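NEQ263 (Nanoarchaeum equitans Kin4-M, PDB 5BN3) is the NeqB subunit of the NeqA-NeqB ATP synthase core complex and, as in related alpha/beta chains, probably binds adenine nucleotides. Local coordinates at residues L111-I115 with S116-V120; L145-A148 with R149-K153; E377-K381 with E382-Q386; E390-S393 with I394-F398; F398-I401 with D402-S406. All coordinates share one frame; numbering follows the deposited sequence.

Interaction 1. Residues L111-I115 with S116-V120; sequences LYTGI and SSIDV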
# COMPACT_ATOMS: atom_id res chain seq x y z
N LEU B 111 -25.94 -13.46 31.44
CA LEU B 111 -25.53 -14.85 31.57
C LEU B 111 -24.17 -14.88 32.24
O LEU B 111 -23.15 -14.53 31.63
CB LEU B 111 -25.43 -15.52 30.19
CG LEU B 111 -26.71 -15.77 29.39
CD1 LEU B 111 -26.38 -16.21 27.98
CD2 LEU B 111 -27.57 -16.82 30.07
N TYR B 112 -24.12 -15.30 33.50
CA TYR B 112 -22.86 -15.31 34.23
C TYR B 112 -21.92 -16.44 33.80
O TYR B 112 -22.29 -17.61 33.79
CB TYR B 112 -23.10 -15.32 35.75
CG TYR B 112 -23.50 -13.96 36.25
CD1 TYR B 112 -22.55 -12.98 36.47
CD2 TYR B 112 -24.83 -13.65 36.49
CE1 TYR B 112 -22.90 -11.73 36.91
CE2 TYR B 112 -25.19 -12.40 36.94
CZ TYR B 112 -24.22 -11.45 37.15
OH TYR B 112 -24.56 -10.20 37.60
N THR B 113 -20.71 -16.05 33.42
CA THR B 113 -19.71 -16.98 32.91
C THR B 113 -18.85 -17.54 34.03
O THR B 113 -18.26 -18.60 33.89
CB THR B 113 -18.80 -16.31 31.87
OG1 THR B 113 -18.01 -15.30 32.51
CG2 THR B 113 -19.63 -15.68 30.77
N GLY B 114 -18.78 -16.80 35.14
CA GLY B 114 -17.92 -17.17 36.24
C GLY B 114 -16.50 -16.66 36.04
O GLY B 114 -15.61 -16.92 36.85
N ILE B 115 -16.31 -15.93 34.94
CA ILE B 115 -15.01 -15.37 34.60
C ILE B 115 -15.00 -13.87 34.92
O ILE B 115 -15.74 -13.10 34.31
CB ILE B 115 -14.71 -15.59 33.10
CG1 ILE B 115 -14.79 -17.09 32.77
CG2 ILE B 115 -13.34 -15.04 32.74
CD1 ILE B 115 -14.87 -17.39 31.28
N SER B 116 -14.16 -13.47 35.87
CA SER B 116 -14.15 -12.10 36.37
C SER B 116 -13.90 -11.05 35.30
O SER B 116 -14.58 -10.02 35.25
CB SER B 116 -13.10 -11.95 37.48
OG SER B 116 -13.35 -12.84 38.54
N SER B 117 -12.91 -11.30 34.44
CA SER B 117 -12.55 -10.36 33.38
C SER B 117 -13.69 -10.12 32.39
O SER B 117 -13.69 -9.13 31.65
CB SER B 117 -11.29 -10.84 32.65
OG SER B 117 -11.44 -12.16 32.17
N ILE B 118 -14.67 -11.03 32.38
CA ILE B 118 -15.87 -10.85 31.56
C ILE B 118 -17.03 -10.31 32.38
O ILE B 118 -17.59 -9.26 32.05
CB ILE B 118 -16.30 -12.19 30.91
CG1 ILE B 118 -15.28 -12.62 29.85
CG2 ILE B 118 -17.68 -12.06 30.29
CD1 ILE B 118 -15.62 -13.94 29.18
N ASP B 119 -17.39 -11.00 33.46
CA ASP B 119 -18.62 -10.72 34.20
C ASP B 119 -18.77 -9.30 34.77
O ASP B 119 -19.87 -8.74 34.75
CB ASP B 119 -18.81 -11.74 35.33
CG ASP B 119 -19.15 -13.12 34.82
OD1 ASP B 119 -19.55 -13.25 33.64
OD2 ASP B 119 -19.04 -14.09 35.60
N VAL B 120 -17.69 -8.73 35.28
CA VAL B 120 -17.76 -7.40 35.89
C VAL B 120 -17.97 -6.28 34.87
O VAL B 120 -18.98 -5.60 34.89
CB VAL B 120 -16.51 -7.10 36.75
CG1 VAL B 120 -16.60 -5.71 37.33
CG2 VAL B 120 -16.38 -8.12 37.86
O HOH W 1 -21.33 -12.45 31.67
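Asp119 turns its carboxylate back onto the loop that leads into its own short helix, and both of its oxygens grip that loop. OD1 of Asp119 takes the backbone N of Thr113 on its syn lone pair at 3.0 Å. The same OD1 also accepts from Thr113 OG1, 2.8 Å away, which arrives from above the carboxylate plane. OD2 of Asp119 is met on its syn side by Gly114 N at 2.8 Å, in a bent bond. A water donates to both Leu111 O and Asp119 OD1, so three protein donors and a solvent molecule surround a buried charge and are likely to favour its ionised form. Thr113 adds an ST turn: with chi1 at 66°, its OG1 stands between the backbone N and the carbonyl carbon and accepts from Ile115 N at 3.0 Å while giving its own proton to Asp119.

Backbone bonds start the helix. Ile115, at the N-cap, receives Asp119 N on its carbonyl O at 2.8 Å in a straight bond, and Ile118 N joins from above the carbonyl plane. Gly114, at phi 85°, could not carry a CB without jamming it against the carbonyl O of Thr113.

The Tyr112 ring turns an edge to the Asp119 carboxylate, with OD2 in the ring plane and the two planes 81° apart. Apolar contacts are few: Ile115 CD1 meets Ile118 CD1 at 4.1 Å.

Helix 140-151 covers Thr113, Ile115 and Ile118 with Val151 and Ile147, while Tyr112 and Val120 lean on Ile394 of helix 394-408. Gln386, just beyond helix 367-384, bonds Gly114 O and Ser116 N.

Interaction 2. Residues L145-A148 with R149-K153; sequences LQIA and RNVAK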
# COMPACT_ATOMS: atom_id res chain seq x y z
N LEU B 145 -14.90 -22.62 25.57
CA LEU B 145 -15.34 -23.82 26.27
C LEU B 145 -15.67 -23.53 27.73
O LEU B 145 -16.63 -24.07 28.28
CB LEU B 145 -14.29 -24.92 26.17
CG LEU B 145 -14.17 -25.61 24.81
CD1 LEU B 145 -13.02 -26.60 24.79
CD2 LEU B 145 -15.47 -26.30 24.49
N GLN B 146 -14.86 -22.69 28.37
CA GLN B 146 -15.10 -22.32 29.76
C GLN B 146 -16.39 -21.50 29.87
O GLN B 146 -17.13 -21.63 30.85
CB GLN B 146 -13.91 -21.54 30.34
CG GLN B 146 -14.05 -21.21 31.82
CD GLN B 146 -12.79 -20.63 32.43
OE1 GLN B 146 -11.81 -20.38 31.73
NE2 GLN B 146 -12.81 -20.42 33.74
N ILE B 147 -16.66 -20.68 28.87
CA ILE B 147 -17.91 -19.92 28.82
C ILE B 147 -19.10 -20.86 28.62
O ILE B 147 -20.07 -20.80 29.36
CB ILE B 147 -17.88 -18.87 27.69
CG1 ILE B 147 -16.97 -17.70 28.07
CG2 ILE B 147 -19.28 -18.36 27.40
CD1 ILE B 147 -16.73 -16.73 26.92
N ALA B 148 -19.00 -21.73 27.61
CA ALA B 148 -20.07 -22.68 27.30
C ALA B 148 -20.40 -23.58 28.49
O ALA B 148 -21.57 -23.91 28.72
CB ALA B 148 -19.69 -23.51 26.09
N ARG B 149 -19.37 -23.97 29.24
CA ARG B 149 -19.54 -24.83 30.40
C ARG B 149 -20.46 -24.21 31.46
O ARG B 149 -21.18 -24.92 32.15
CB ARG B 149 -18.17 -25.15 31.02
CG ARG B 149 -18.20 -26.23 32.10
CD ARG B 149 -16.97 -26.14 33.00
NE ARG B 149 -15.73 -26.04 32.24
CZ ARG B 149 -14.66 -25.36 32.64
NH1 ARG B 149 -14.68 -24.71 33.80
NH2 ARG B 149 -13.57 -25.31 31.88
N ASN B 150 -20.43 -22.88 31.56
CA ASN B 150 -21.13 -22.19 32.64
C ASN B 150 -22.45 -21.50 32.27
O ASN B 150 -23.30 -21.30 33.14
CB ASN B 150 -20.18 -21.21 33.34
CG ASN B 150 -19.05 -21.90 34.07
OD1 ASN B 150 -19.28 -22.61 35.06
ND2 ASN B 150 -17.83 -21.71 33.60
N VAL B 151 -22.61 -21.13 31.01
CA VAL B 151 -23.81 -20.39 30.59
C VAL B 151 -24.83 -21.26 29.85
O VAL B 151 -25.91 -20.79 29.50
CB VAL B 151 -23.46 -19.16 29.72
CG1 VAL B 151 -22.45 -18.27 30.43
CG2 VAL B 151 -22.91 -19.59 28.36
N ALA B 152 -24.48 -22.52 29.62
CA ALA B 152 -25.34 -23.42 28.84
C ALA B 152 -25.66 -24.73 29.55
O ALA B 152 -25.87 -25.75 28.91
CB ALA B 152 -24.72 -23.70 27.49
N LYS B 153 -25.71 -24.69 30.88
CA LYS B 153 -26.06 -25.86 31.68
C LYS B 153 -27.50 -26.30 31.44
O LYS B 153 -27.86 -27.46 31.66
CB LYS B 153 -25.85 -25.55 33.17
CG LYS B 153 -24.39 -25.44 33.57
CD LYS B 153 -24.22 -24.80 34.95
CE LYS B 153 -22.76 -24.87 35.40
NZ LYS B 153 -22.47 -24.02 36.59
O HOH W 2 -15.28 -21.92 35.31
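Asn150 reaches back one turn and gives its side-chain ND2 to the carbonyl O of Gln146, 2.8 Å away. Its CG lies beside its own backbone N (chi1 -66°), which brings the amide over that carbonyl, although Gln146 O sits tilted from the amide plane. The backbone N of Asn150 bonds instead to Ile147 O at 3.0 Å, and that oxygen also takes Val151 N, at 3.0 Å. A water accepting from Gln146 NE2 and Asn150 ND2 joins the two amides.

Arg149 bends at chi3 (-49°) and lays its guanidinium across Gln146, with Gln146 CA 4.0 Å above one face and toward its rim; the amide plane is only 19° from parallel. The polar ends are held elsewhere: Arg149 NH2 bonds to Tyr388 O, its guanidinium makes a cation-pi contact with Tyr388, and Gln146 OE1 meets Tyr315 OH. Ile147 CG2 and Val151 CG2 run side by side at 4.0 Å.

Chemistry here follows the neighbours: Ala148, Val151 and Ala152 face Leu222 of strand 220-226, Ile147 faces the 111-120 segment, and the polar side chains meet the 387-391 loop, with the Asn150 amide satisfying a carbonyl as the regular bonding pattern runs out.

Interaction 3. Residues E377-K381 with E382-Q386; sequences ELVEK and EFIKQ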
# COMPACT_ATOMS: atom_id res chain seq x y z
N GLU B 377 -1.27 -3.68 38.01
CA GLU B 377 -0.46 -4.88 38.20
C GLU B 377 -1.26 -5.98 38.89
O GLU B 377 -1.22 -7.14 38.49
CB GLU B 377 0.80 -4.56 39.02
CG GLU B 377 1.71 -5.76 39.24
CD GLU B 377 2.69 -5.55 40.38
OE1 GLU B 377 3.00 -4.39 40.70
OE2 GLU B 377 3.16 -6.56 40.94
N LEU B 378 -2.00 -5.60 39.93
CA LEU B 378 -2.79 -6.55 40.71
C LEU B 378 -4.04 -7.02 39.97
O LEU B 378 -4.48 -8.16 40.16
CB LEU B 378 -3.18 -5.93 42.06
CG LEU B 378 -2.06 -5.61 43.05
CD1 LEU B 378 -2.59 -4.78 44.21
CD2 LEU B 378 -1.44 -6.88 43.58
N VAL B 379 -4.62 -6.15 39.15
CA VAL B 379 -5.77 -6.53 38.32
C VAL B 379 -5.39 -7.70 37.42
O VAL B 379 -6.13 -8.67 37.30
CB VAL B 379 -6.26 -5.34 37.47
CG1 VAL B 379 -7.05 -5.82 36.27
CG2 VAL B 379 -7.10 -4.40 38.31
N GLU B 380 -4.22 -7.60 36.80
CA GLU B 380 -3.75 -8.64 35.89
C GLU B 380 -3.37 -9.92 36.63
O GLU B 380 -3.57 -11.02 36.12
CB GLU B 380 -2.57 -8.12 35.06
CG GLU B 380 -2.94 -6.93 34.17
CD GLU B 380 -1.74 -6.33 33.46
OE1 GLU B 380 -0.60 -6.74 33.74
OE2 GLU B 380 -1.95 -5.43 32.61
N LYS B 381 -2.85 -9.77 37.85
CA LYS B 381 -2.36 -10.92 38.61
C LYS B 381 -3.44 -11.65 39.41
O LYS B 381 -3.38 -12.87 39.58
CB LYS B 381 -1.23 -10.49 39.55
CG LYS B 381 0.10 -10.25 38.86
CD LYS B 381 1.12 -9.64 39.82
CE LYS B 381 2.48 -9.52 39.16
NZ LYS B 381 3.42 -8.70 39.97
N GLU B 382 -4.41 -10.90 39.92
CA GLU B 382 -5.38 -11.46 40.86
C GLU B 382 -6.83 -11.43 40.36
O GLU B 382 -7.66 -12.21 40.83
CB GLU B 382 -5.27 -10.75 42.21
CG GLU B 382 -3.86 -10.71 42.78
CD GLU B 382 -3.82 -10.28 44.23
OE1 GLU B 382 -4.89 -9.94 44.78
OE2 GLU B 382 -2.73 -10.30 44.83
N PHE B 383 -7.12 -10.54 39.42
CA PHE B 383 -8.48 -10.40 38.92
C PHE B 383 -8.66 -11.10 37.57
O PHE B 383 -9.53 -11.96 37.41
CB PHE B 383 -8.86 -8.92 38.82
CG PHE B 383 -10.26 -8.68 38.33
CD1 PHE B 383 -11.33 -8.79 39.20
CD2 PHE B 383 -10.50 -8.32 37.01
CE1 PHE B 383 -12.63 -8.57 38.75
CE2 PHE B 383 -11.79 -8.10 36.56
CZ PHE B 383 -12.85 -8.22 37.43
N ILE B 384 -7.83 -10.73 36.60
CA ILE B 384 -7.89 -11.34 35.27
C ILE B 384 -7.42 -12.79 35.31
O ILE B 384 -8.11 -13.68 34.81
CB ILE B 384 -7.04 -10.55 34.25
CG1 ILE B 384 -7.57 -9.12 34.12
CG2 ILE B 384 -7.05 -11.23 32.90
CD1 ILE B 384 -6.78 -8.27 33.14
N LYS B 385 -6.25 -13.03 35.90
CA LYS B 385 -5.70 -14.37 36.01
C LYS B 385 -6.65 -15.26 36.81
O LYS B 385 -7.07 -14.91 37.91
CB LYS B 385 -4.31 -14.34 36.66
CG LYS B 385 -3.57 -15.68 36.65
CD LYS B 385 -2.18 -15.55 37.27
CE LYS B 385 -1.47 -16.91 37.35
NZ LYS B 385 -1.07 -17.43 36.02
N GLN B 386 -7.00 -16.41 36.23
CA GLN B 386 -8.01 -17.29 36.79
C GLN B 386 -7.90 -18.66 36.13
O GLN B 386 -7.62 -18.76 34.94
CB GLN B 386 -9.40 -16.69 36.54
CG GLN B 386 -10.57 -17.59 36.90
CD GLN B 386 -11.91 -16.96 36.58
OE1 GLN B 386 -12.02 -15.74 36.43
NE2 GLN B 386 -12.94 -17.79 36.46
O HOH W 3 -5.12 -15.42 40.27
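Ile384 climbs back along the last turn of helix 367-384 toward Val379 and Glu380. Its CB lies over Val379 O, at 3.7 Å. From there CG1, beside the backbone N at chi1 -61°, passes 3.5 Å from Val379 O and meets Val379 CG1 at 4.0 Å. At the tip, CD1 rests against both Val379 CG1 and the chain of Glu380, whose CG is 4.2 Å from Ile384 CD1. Cut back to an alanine, this position would probably strip CG1 of Val379 and CG of Glu380 of their cover and open a gap beside Leu320, which touches both Val379 and Ile384.

Five-residue spacing marks a pi-type turn. Val379 O accepts Ile384 N at 2.8 Å in a nearly straight bond (171°) and also takes Phe383 N, which comes from above the carbonyl plane. A weak bond of the same span joins Lys385 N to Glu380 O. On the other flank Glu382 lies alongside Leu378, its OE2 3.9 Å from Leu378 CD2, and the backbone N of Glu382 bonds to Leu378 O.

The aliphatic stems of Glu380 and Glu382 thus join the apolar packing, while the Glu380 carboxylate leads on to a salt bridge with Arg354 and a hydrogen bond with Tyr347. That buried charge is met from outside the turn; within it, Val379 O takes two N-H groups, and Lys381 O and Lys385 O share a water.

Interaction 4. Residues E390-S393 with I394-F398; sequences EYRS and IEKSF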
# COMPACT_ATOMS: atom_id res chain seq x y z
N GLU B 390 -11.94 -22.78 37.18
CA GLU B 390 -12.39 -21.96 38.30
C GLU B 390 -13.64 -21.15 37.94
O GLU B 390 -13.68 -20.50 36.89
CB GLU B 390 -11.28 -21.01 38.76
CG GLU B 390 -11.68 -20.08 39.88
CD GLU B 390 -10.53 -19.23 40.39
OE1 GLU B 390 -9.43 -19.31 39.81
OE2 GLU B 390 -10.73 -18.48 41.37
N TYR B 391 -14.64 -21.20 38.81
CA TYR B 391 -15.84 -20.39 38.65
C TYR B 391 -15.90 -19.35 39.76
O TYR B 391 -15.86 -19.69 40.95
CB TYR B 391 -17.10 -21.26 38.70
CG TYR B 391 -18.38 -20.49 38.46
CD1 TYR B 391 -19.01 -19.81 39.50
CD2 TYR B 391 -18.97 -20.46 37.21
CE1 TYR B 391 -20.18 -19.10 39.28
CE2 TYR B 391 -20.14 -19.76 36.98
CZ TYR B 391 -20.74 -19.08 38.02
OH TYR B 391 -21.90 -18.39 37.79
N ARG B 392 -16.01 -18.08 39.38
CA ARG B 392 -16.15 -17.02 40.37
C ARG B 392 -17.54 -16.41 40.30
O ARG B 392 -18.00 -15.98 39.24
CB ARG B 392 -15.09 -15.93 40.14
CG ARG B 392 -13.66 -16.43 40.22
CD ARG B 392 -12.69 -15.28 40.34
NE ARG B 392 -11.30 -15.72 40.34
CZ ARG B 392 -10.30 -15.02 39.83
NH1 ARG B 392 -10.53 -13.84 39.28
NH2 ARG B 392 -9.06 -15.50 39.87
N SER B 393 -18.23 -16.38 41.44
CA SER B 393 -19.50 -15.67 41.53
C SER B 393 -19.21 -14.19 41.35
O SER B 393 -18.08 -13.74 41.57
CB SER B 393 -20.19 -15.93 42.87
OG SER B 393 -19.48 -15.32 43.93
N ILE B 394 -20.22 -13.43 40.94
CA ILE B 394 -20.05 -11.99 40.74
C ILE B 394 -19.67 -11.31 42.05
O ILE B 394 -18.92 -10.33 42.06
CB ILE B 394 -21.32 -11.36 40.10
CG1 ILE B 394 -21.07 -9.89 39.75
CG2 ILE B 394 -22.52 -11.50 41.02
CD1 ILE B 394 -19.99 -9.69 38.71
N GLU B 395 -20.18 -11.85 43.16
CA GLU B 395 -19.85 -11.34 44.49
C GLU B 395 -18.37 -11.55 44.80
O GLU B 395 -17.72 -10.69 45.39
CB GLU B 395 -20.72 -12.01 45.56
CG GLU B 395 -22.20 -11.67 45.49
CD GLU B 395 -22.96 -12.51 44.48
OE1 GLU B 395 -22.43 -13.56 44.04
OE2 GLU B 395 -24.10 -12.14 44.13
N LYS B 396 -17.85 -12.71 44.41
CA LYS B 396 -16.43 -13.01 44.59
C LYS B 396 -15.56 -12.06 43.76
O LYS B 396 -14.51 -11.61 44.22
CB LYS B 396 -16.14 -14.47 44.23
CG LYS B 396 -14.67 -14.86 44.33
CD LYS B 396 -14.12 -14.63 45.73
CE LYS B 396 -12.63 -14.93 45.81
NZ LYS B 396 -12.31 -16.35 45.52
N SER B 397 -16.01 -11.77 42.55
CA SER B 397 -15.29 -10.85 41.67
C SER B 397 -15.25 -9.43 42.25
O SER B 397 -14.24 -8.74 42.14
CB SER B 397 -15.93 -10.83 40.28
OG SER B 397 -15.77 -12.08 39.63
N PHE B 398 -16.35 -9.01 42.88
CA PHE B 398 -16.42 -7.71 43.54
C PHE B 398 -15.46 -7.66 44.73
O PHE B 398 -14.80 -6.65 44.96
CB PHE B 398 -17.84 -7.42 44.02
CG PHE B 398 -18.82 -7.15 42.91
CD1 PHE B 398 -18.38 -6.81 41.63
CD2 PHE B 398 -20.18 -7.21 43.15
CE1 PHE B 398 -19.29 -6.56 40.61
CE2 PHE B 398 -21.10 -6.95 42.14
CZ PHE B 398 -20.65 -6.63 40.87
O HOH W 4 -17.61 -13.30 38.14
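Arg392, whose CB rests 3.9 Å from Ser397 OG, presents the edge of its guanidinium to Glu390. NE of Arg392 donates to Glu390 OE2 at 3.0 Å, nearly straight at 174°; the acceptor lies in the guanidinium plane, yet the donor stands well above the carboxylate plane, so the two flat groups do not meet edge to edge. The other flat group, the Phe398 ring, has Ile394 O 3.3 Å above one face and toward the rim; the ring also stacks with Tyr339 and meets His336 edge to face.

Between them Ser393 caps helix 394-408. Its OG, held at chi1 69° between the backbone N and the carbonyl carbon, accepts Lys396 N at 3.1 Å: a classic N-cap, which occupies an N-H that has no carbonyl before it in the helix. The carbonyl O of Ser393 takes Ser397 N at 3.0 Å, in the carbonyl plane, as the first regular helical bond. Glu395 bends at chi2 (83°) and curls its carboxylate back beside the cap. A water donates to Arg392 O at 2.9 Å and accepts from Ser397 OG at 2.7 Å, stitching the incoming loop to the first turn.

The extended Arg392 chain reaches the end of helix 367-384, where NH1 and NH2 bond to the carbonyls of Phe383 and Lys385. Ser116, opening helix 116-119, bonds to Arg392 NH1 and Ser397 OG, so the cap sits where three helices converge.

Interaction 5. Residues F398-I401 with D402-S406; sequences FEII and DSILS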
# COMPACT_ATOMS: atom_id res chain seq x y z
N PHE B 398 -16.35 -9.01 42.88
CA PHE B 398 -16.42 -7.71 43.54
C PHE B 398 -15.46 -7.66 44.73
O PHE B 398 -14.80 -6.65 44.96
CB PHE B 398 -17.84 -7.42 44.02
CG PHE B 398 -18.82 -7.15 42.91
CD1 PHE B 398 -18.38 -6.81 41.63
CD2 PHE B 398 -20.18 -7.21 43.15
CE1 PHE B 398 -19.29 -6.56 40.61
CE2 PHE B 398 -21.10 -6.95 42.14
CZ PHE B 398 -20.65 -6.63 40.87
N GLU B 399 -15.40 -8.76 45.48
CA GLU B 399 -14.52 -8.86 46.65
C GLU B 399 -13.05 -8.72 46.27
O GLU B 399 -12.27 -8.09 46.99
CB GLU B 399 -14.73 -10.20 47.36
CG GLU B 399 -16.06 -10.33 48.10
CD GLU B 399 -16.23 -11.69 48.74
OE1 GLU B 399 -15.21 -12.41 48.90
OE2 GLU B 399 -17.37 -12.05 49.09
N ILE B 400 -12.67 -9.31 45.14
CA ILE B 400 -11.31 -9.21 44.64
C ILE B 400 -10.97 -7.75 44.32
O ILE B 400 -9.90 -7.26 44.68
CB ILE B 400 -11.09 -10.09 43.39
CG1 ILE B 400 -11.23 -11.57 43.75
CG2 ILE B 400 -9.73 -9.84 42.78
CD1 ILE B 400 -11.11 -12.52 42.57
N ILE B 401 -11.89 -7.06 43.65
CA ILE B 401 -11.72 -5.65 43.32
C ILE B 401 -11.56 -4.81 44.59
O ILE B 401 -10.68 -3.96 44.67
CB ILE B 401 -12.91 -5.12 42.49
CG1 ILE B 401 -12.97 -5.81 41.13
CG2 ILE B 401 -12.81 -3.62 42.30
CD1 ILE B 401 -14.15 -5.39 40.27
N ASP B 402 -12.40 -5.08 45.59
CA ASP B 402 -12.31 -4.40 46.88
C ASP B 402 -10.93 -4.61 47.52
O ASP B 402 -10.32 -3.67 48.02
CB ASP B 402 -13.40 -4.89 47.84
CG ASP B 402 -14.79 -4.41 47.44
OD1 ASP B 402 -14.89 -3.39 46.72
OD2 ASP B 402 -15.77 -5.05 47.86
N SER B 403 -10.46 -5.86 47.50
CA SER B 403 -9.16 -6.20 48.07
C SER B 403 -8.00 -5.51 47.36
O SER B 403 -7.08 -5.01 48.00
CB SER B 403 -8.97 -7.72 48.04
OG SER B 403 -7.70 -8.08 48.55
N ILE B 404 -8.05 -5.48 46.03
CA ILE B 404 -7.02 -4.83 45.22
C ILE B 404 -6.98 -3.32 45.46
O ILE B 404 -5.91 -2.73 45.55
CB ILE B 404 -7.23 -5.12 43.72
CG1 ILE B 404 -7.10 -6.62 43.43
CG2 ILE B 404 -6.23 -4.36 42.88
CD1 ILE B 404 -7.43 -7.00 42.00
N LEU B 405 -8.16 -2.71 45.56
CA LEU B 405 -8.28 -1.28 45.83
C LEU B 405 -7.59 -0.89 47.14
O LEU B 405 -6.95 0.15 47.22
CB LEU B 405 -9.75 -0.85 45.84
CG LEU B 405 -10.41 -0.71 44.46
CD1 LEU B 405 -11.90 -0.46 44.59
CD2 LEU B 405 -9.75 0.42 43.69
N SER B 406 -7.73 -1.74 48.15
CA SER B 406 -7.10 -1.52 49.44
C SER B 406 -5.58 -1.68 49.36
O SER B 406 -4.83 -0.84 49.86
CB SER B 406 -7.67 -2.47 50.49
OG SER B 406 -9.07 -2.30 50.62
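Phe398 O accepts Asp402 N at 2.9 Å. Asp402 CG, with chi1 at -71°, hangs beside the same oxygen, 3.3 Å from Phe398 O, and the carboxylate goes on to bond through OD2 to Tyr339 OH of helix 334-356. With an alanine in its place, the Tyr339 hydroxyl would probably be left without its carboxylate partner and the tie to helix 334-356 weakened. One residue on, Glu399 O takes Ser403 N in the next backbone bond.

All of this belongs to an unbroken alpha helix, 394-408, the last of the C-terminal helical domain, with each carbonyl meeting the N-H four residues ahead. Ile400 then brings in the aliphatic side: its CG2 lies alongside Ile404 CD1 at 3.7 Å, both chains pointing the same way, and Ile404 CG1 presses to 3.1 Å from Ile400 O. Ile404 continues onto Phe375 and Leu378 of helix 367-384. Ile401 repeats the pattern a step later, its CG2 4.0 Å from Leu405 CD1, and leans on Phe383 of that same neighbouring helix. Within 402-406, Asp402 O is gripped from opposite faces of its plane by Ser406 N and Ser406 OG, the hydroxyl at 3.2 Å.

Overall arrangement
Interactions 1 and 2 belong to the nucleotide-binding side, are mostly buried and pack against each other. Interactions 3, 4 and 5 hold the C-terminal helices 367-384 and 394-408; 3 is largely buried, while 4 and 5 are only partly so and share Phe398. Interactions 3 and 5 face each other through Leu378, Phe383, Ile401 and Ile404, an apolar seam. Chemistry follows place: a buried carboxylate satisfied by loop donors in interaction 1, a helix end finished by a side-chain amide in 2, a widened pi-type turn in 3, a side-chain cap in 4 and regular helix bonding in 5. Interaction 1 touches both C-terminal helices, and interactions 1 and 2 both touch the loop between them.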